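Local coordinates for protein 303aa long hypothetical esterase (Sulfolobus tokodaii, PDB 3AIN) that probably hydrolyses carboxylic ester bonds as a thermostable, hormone-sensitive-lipase-like carboxylesterase of the alpha/beta hydrolase fold, at residues G163-A177 with K189-S201. The protein carries 1 engineered substitution. Residues are numbered along the deposited sequence; the frame is centred on the assembly and turned at random.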
# COMPACT_ATOMS: atom_id res chain seq x y z
N GLY A 163 21.28 7.61 -5.26
CA GLY A 163 21.31 6.20 -5.66
C GLY A 163 20.27 5.84 -6.71
O GLY A 163 19.54 6.71 -7.20
N ILE A 164 20.32 4.59 -7.18
CA ILE A 164 19.53 4.16 -8.35
C ILE A 164 18.58 3.03 -7.94
O ILE A 164 18.97 2.12 -7.21
CB ILE A 164 20.44 3.63 -9.49
CG1 ILE A 164 21.65 4.56 -9.71
CG2 ILE A 164 19.62 3.42 -10.76
CD1 ILE A 164 21.28 6.00 -10.10
N ALA A 165 17.35 3.07 -8.44
CA ALA A 165 16.43 1.96 -8.24
C ALA A 165 15.97 1.53 -9.62
O ALA A 165 16.02 2.33 -10.56
CB ALA A 165 15.20 2.44 -7.42
N VAL A 166 15.37 0.33 -9.71
CA VAL A 166 14.66 -0.09 -10.92
C VAL A 166 13.18 -0.31 -10.62
O VAL A 166 12.81 -0.66 -9.51
CB VAL A 166 15.23 -1.39 -11.54
CG1 VAL A 166 16.66 -1.10 -12.09
CG2 VAL A 166 15.30 -2.51 -10.52
N GLY A 167 12.36 -0.17 -11.66
CA GLY A 167 10.94 -0.49 -11.49
C GLY A 167 10.30 -0.83 -12.82
O GLY A 167 10.83 -0.49 -13.89
N GLY A 168 9.14 -1.47 -12.76
CA GLY A 168 8.42 -1.76 -14.00
C GLY A 168 7.11 -2.48 -13.69
O GLY A 168 6.97 -3.07 -12.61
N ASP A 169 6.23 -2.54 -14.70
CA ASP A 169 4.91 -3.19 -14.54
C ASP A 169 4.79 -4.33 -15.54
O ASP A 169 5.17 -4.19 -16.71
CB ASP A 169 3.77 -2.18 -14.79
CG ASP A 169 3.80 -1.61 -16.21
OD1 ASP A 169 4.77 -0.90 -16.54
OD2 ASP A 169 2.82 -1.87 -16.96
N SER A 170 4.24 -5.46 -15.05
CA SER A 170 3.99 -6.61 -15.94
C SER A 170 5.28 -7.16 -16.59
O SER A 170 6.21 -7.48 -15.87
CB SER A 170 2.90 -6.22 -16.95
OG SER A 170 2.38 -7.39 -17.57
N ALA A 171 5.39 -7.19 -17.92
CA ALA A 171 6.65 -7.55 -18.56
C ALA A 171 7.78 -6.62 -18.10
O ALA A 171 8.96 -6.98 -18.09
CB ALA A 171 6.48 -7.51 -20.11
N GLY A 172 7.43 -5.36 -17.83
CA GLY A 172 8.41 -4.40 -17.34
C GLY A 172 8.93 -4.77 -15.95
O GLY A 172 10.04 -4.39 -15.58
N GLY A 173 8.02 -5.27 -15.11
CA GLY A 173 8.42 -5.81 -13.81
C GLY A 173 9.37 -6.98 -13.95
O GLY A 173 10.31 -7.14 -13.15
N ASN A 174 9.08 -7.85 -14.91
CA ASN A 174 10.01 -8.90 -15.28
C ASN A 174 11.38 -8.30 -15.59
O ASN A 174 12.41 -8.72 -15.05
CB ASN A 174 9.48 -9.67 -16.50
CG ASN A 174 10.45 -10.73 -17.00
OD1 ASN A 174 10.31 -11.93 -16.68
ND2 ASN A 174 11.42 -10.30 -17.77
N LEU A 175 11.40 -7.26 -16.43
CA LEU A 175 12.73 -6.68 -16.78
C LEU A 175 13.43 -6.00 -15.59
O LEU A 175 14.66 -6.05 -15.49
CB LEU A 175 12.58 -5.70 -17.96
CG LEU A 175 12.07 -6.40 -19.21
CD1 LEU A 175 11.64 -5.35 -20.25
CD2 LEU A 175 13.15 -7.34 -19.81
N ALA A 176 12.68 -5.32 -14.74
CA ALA A 176 13.27 -4.73 -13.54
C ALA A 176 13.86 -5.82 -12.69
O ALA A 176 15.01 -5.66 -12.21
CB ALA A 176 12.23 -3.93 -12.72
N ALA A 177 13.12 -6.92 -12.52
CA ALA A 177 13.61 -8.01 -11.67
C ALA A 177 14.90 -8.63 -12.24
O ALA A 177 15.86 -8.86 -11.50
CB ALA A 177 12.55 -9.07 -11.46
N LYS A 189 25.28 -1.73 -7.17
CA LYS A 189 24.55 -1.74 -5.92
C LYS A 189 23.34 -0.82 -6.04
O LYS A 189 23.45 0.38 -5.83
CB LYS A 189 25.44 -1.28 -4.76
CG LYS A 189 26.57 -2.24 -4.43
CD LYS A 189 27.83 -1.50 -4.00
CE LYS A 189 29.07 -2.36 -4.23
NZ LYS A 189 29.90 -2.47 -3.00
N LEU A 190 22.18 -1.41 -6.33
CA LEU A 190 20.94 -0.65 -6.43
C LEU A 190 20.28 -0.48 -5.06
O LEU A 190 20.38 -1.36 -4.21
CB LEU A 190 19.97 -1.42 -7.33
CG LEU A 190 20.53 -1.78 -8.71
CD1 LEU A 190 19.49 -2.63 -9.46
CD2 LEU A 190 20.81 -0.49 -9.45
N LYS A 191 19.47 0.57 -4.94
CA LYS A 191 18.82 0.90 -3.68
C LYS A 191 17.57 0.07 -3.47
O LYS A 191 17.19 -0.19 -2.33
CB LYS A 191 18.46 2.39 -3.62
CG LYS A 191 19.65 3.35 -3.45
CD LYS A 191 20.66 2.82 -2.45
CE LYS A 191 21.93 3.68 -2.47
NZ LYS A 191 21.88 4.71 -1.41
N TYR A 192 16.85 -0.22 -4.55
CA TYR A 192 15.48 -0.71 -4.40
C TYR A 192 14.97 -1.25 -5.75
O TYR A 192 15.48 -0.90 -6.81
CB TYR A 192 14.59 0.46 -3.94
CG TYR A 192 13.34 0.04 -3.17
CD1 TYR A 192 13.41 -0.23 -1.80
CD2 TYR A 192 12.12 -0.08 -3.81
CE1 TYR A 192 12.26 -0.60 -1.07
CE2 TYR A 192 10.98 -0.49 -3.10
CZ TYR A 192 11.05 -0.70 -1.73
OH TYR A 192 9.93 -1.10 -1.01
N GLN A 193 13.98 -2.13 -5.69
CA GLN A 193 13.30 -2.56 -6.93
C GLN A 193 11.78 -2.51 -6.69
O GLN A 193 11.28 -3.02 -5.69
CB GLN A 193 13.75 -3.97 -7.34
CG GLN A 193 13.59 -5.04 -6.25
CD GLN A 193 14.12 -6.41 -6.69
OE1 GLN A 193 13.88 -6.84 -7.81
NE2 GLN A 193 14.89 -7.07 -5.81
N VAL A 194 11.07 -1.88 -7.62
CA VAL A 194 9.60 -1.79 -7.52
C VAL A 194 8.97 -2.65 -8.63
O VAL A 194 9.21 -2.38 -9.81
CB VAL A 194 9.15 -0.35 -7.79
CG1 VAL A 194 7.60 -0.27 -7.79
CG2 VAL A 194 9.76 0.60 -6.71
N LEU A 195 8.34 -3.76 -8.25
CA LEU A 195 7.85 -4.75 -9.22
C LEU A 195 6.33 -4.71 -9.18
O LEU A 195 5.73 -5.06 -8.16
CB LEU A 195 8.35 -6.17 -8.86
CG LEU A 195 9.88 -6.24 -8.62
CD1 LEU A 195 10.27 -7.69 -8.33
CD2 LEU A 195 10.65 -5.74 -9.86
N ILE A 196 5.72 -4.15 -10.22
CA ILE A 196 4.28 -3.94 -10.25
C ILE A 196 3.64 -5.05 -11.08
O ILE A 196 3.93 -5.17 -12.27
CB ILE A 196 3.94 -2.59 -10.93
CG1 ILE A 196 4.71 -1.46 -10.22
CG2 ILE A 196 2.41 -2.36 -10.84
CD1 ILE A 196 4.66 -0.11 -10.98
N TYR A 197 2.87 -5.91 -10.41
CA TYR A 197 2.37 -7.17 -10.99
C TYR A 197 3.31 -7.81 -12.02
O TYR A 197 2.99 -7.94 -13.20
CB TYR A 197 0.91 -7.07 -11.50
CG TYR A 197 0.46 -5.74 -12.10
CD1 TYR A 197 0.94 -5.33 -13.34
CD2 TYR A 197 -0.33 -4.85 -11.36
CE1 TYR A 197 0.55 -4.10 -13.88
CE2 TYR A 197 -0.69 -3.62 -11.88
CZ TYR A 197 -0.19 -3.23 -13.11
OH TYR A 197 -0.62 -2.02 -13.67
N PRO A 198 4.49 -8.20 -11.56
CA PRO A 198 5.50 -8.70 -12.51
C PRO A 198 5.17 -10.07 -13.04
O PRO A 198 4.56 -10.90 -12.34
CB PRO A 198 6.77 -8.78 -11.65
CG PRO A 198 6.22 -9.08 -10.27
CD PRO A 198 5.02 -8.13 -10.19
N ALA A 199 5.70 -10.36 -14.23
CA ALA A 199 5.79 -11.72 -14.73
C ALA A 199 7.15 -12.29 -14.30
O ALA A 199 8.19 -11.73 -14.63
CB ALA A 199 5.70 -11.72 -16.25
N VAL A 200 7.11 -13.36 -13.52
CA VAL A 200 8.36 -13.93 -13.01
C VAL A 200 8.62 -15.38 -13.40
O VAL A 200 9.71 -15.90 -13.17
CB VAL A 200 8.47 -13.75 -11.49
CG1 VAL A 200 8.40 -12.27 -11.10
CG2 VAL A 200 7.40 -14.57 -10.74
N SER A 201 7.64 -16.05 -14.02
CA SER A 201 7.84 -17.43 -14.40
C SER A 201 6.89 -17.80 -15.53
O SER A 201 5.71 -17.47 -15.49
CB SER A 201 7.59 -18.35 -13.18
OG SER A 201 7.93 -19.71 -13.46
O HOH W 1 22.51 2.99 -6.20
O HOH W 2 0.29 -1.45 -16.05
O HOH W 3 15.00 -9.03 -8.70
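Val-166 turns both its N and its O to strand 192-196, the N bonding Tyr-192 O and the O accepting from Val-194 N (2.8 Å). The parallel pairing begins with a nearly straight bond from Lys-191 N to Ile-164 O (2.8 Å) and continues through Gly-168 N to Val-194 O and Ile-196 N to Gly-168 O; past the strand end Ser-170 N reaches Ile-196 O at 2.8 Å. Strands 164-169 and 192-196 run within 5° of parallel, neighbours in the central sheet joined by helix 171-185 in a beta-alpha-beta crossover.

Apolar side chains pack helix 171-177 onto strand 192-196. With CG beside its backbone N (chi1 -51°), Leu-195 forks against the helix: CD2 lies 3.7 Å from Ala-176 CB, while CD1 meets Ala-177 CB. Pro-198 CB packs on the helix backbone, 3.9 Å from Gly-173 C. Between the strands, Val-166 CG2 rests alongside Gln-193 CB (3.8 Å), and its CG1 meets Leu-190 CD1 where the two side chains cross at about a right angle.

Water stitches the polar ends. One molecule donates to both Ala-177 O and Gln-193 OE1 (2.6 Å from the latter), while Gln-193 NE2 bonds Pro-253 O. Another donates to Asp-169 OD2 and lies in the ring plane of Tyr-197, 2.6 Å from its OH; Tyr-95 and Tyr-109 also bond the Asp-169 carboxylate, and Val-296 N bonds the Tyr-197 hydroxyl.

Gly-168, Ser-170 and Gly-172 fit the GxSxG nucleophile elbow of this family, with Ser-170, consistent with a nucleophile, on a strained backbone (phi 61°) and touching His-293. Bonding of Ser-170 N to Ile-196 O is consistent with the neighbouring strand, together with the Gly-172 N to Asp-169 O bond, helping to fix this sharp strand-to-helix turn.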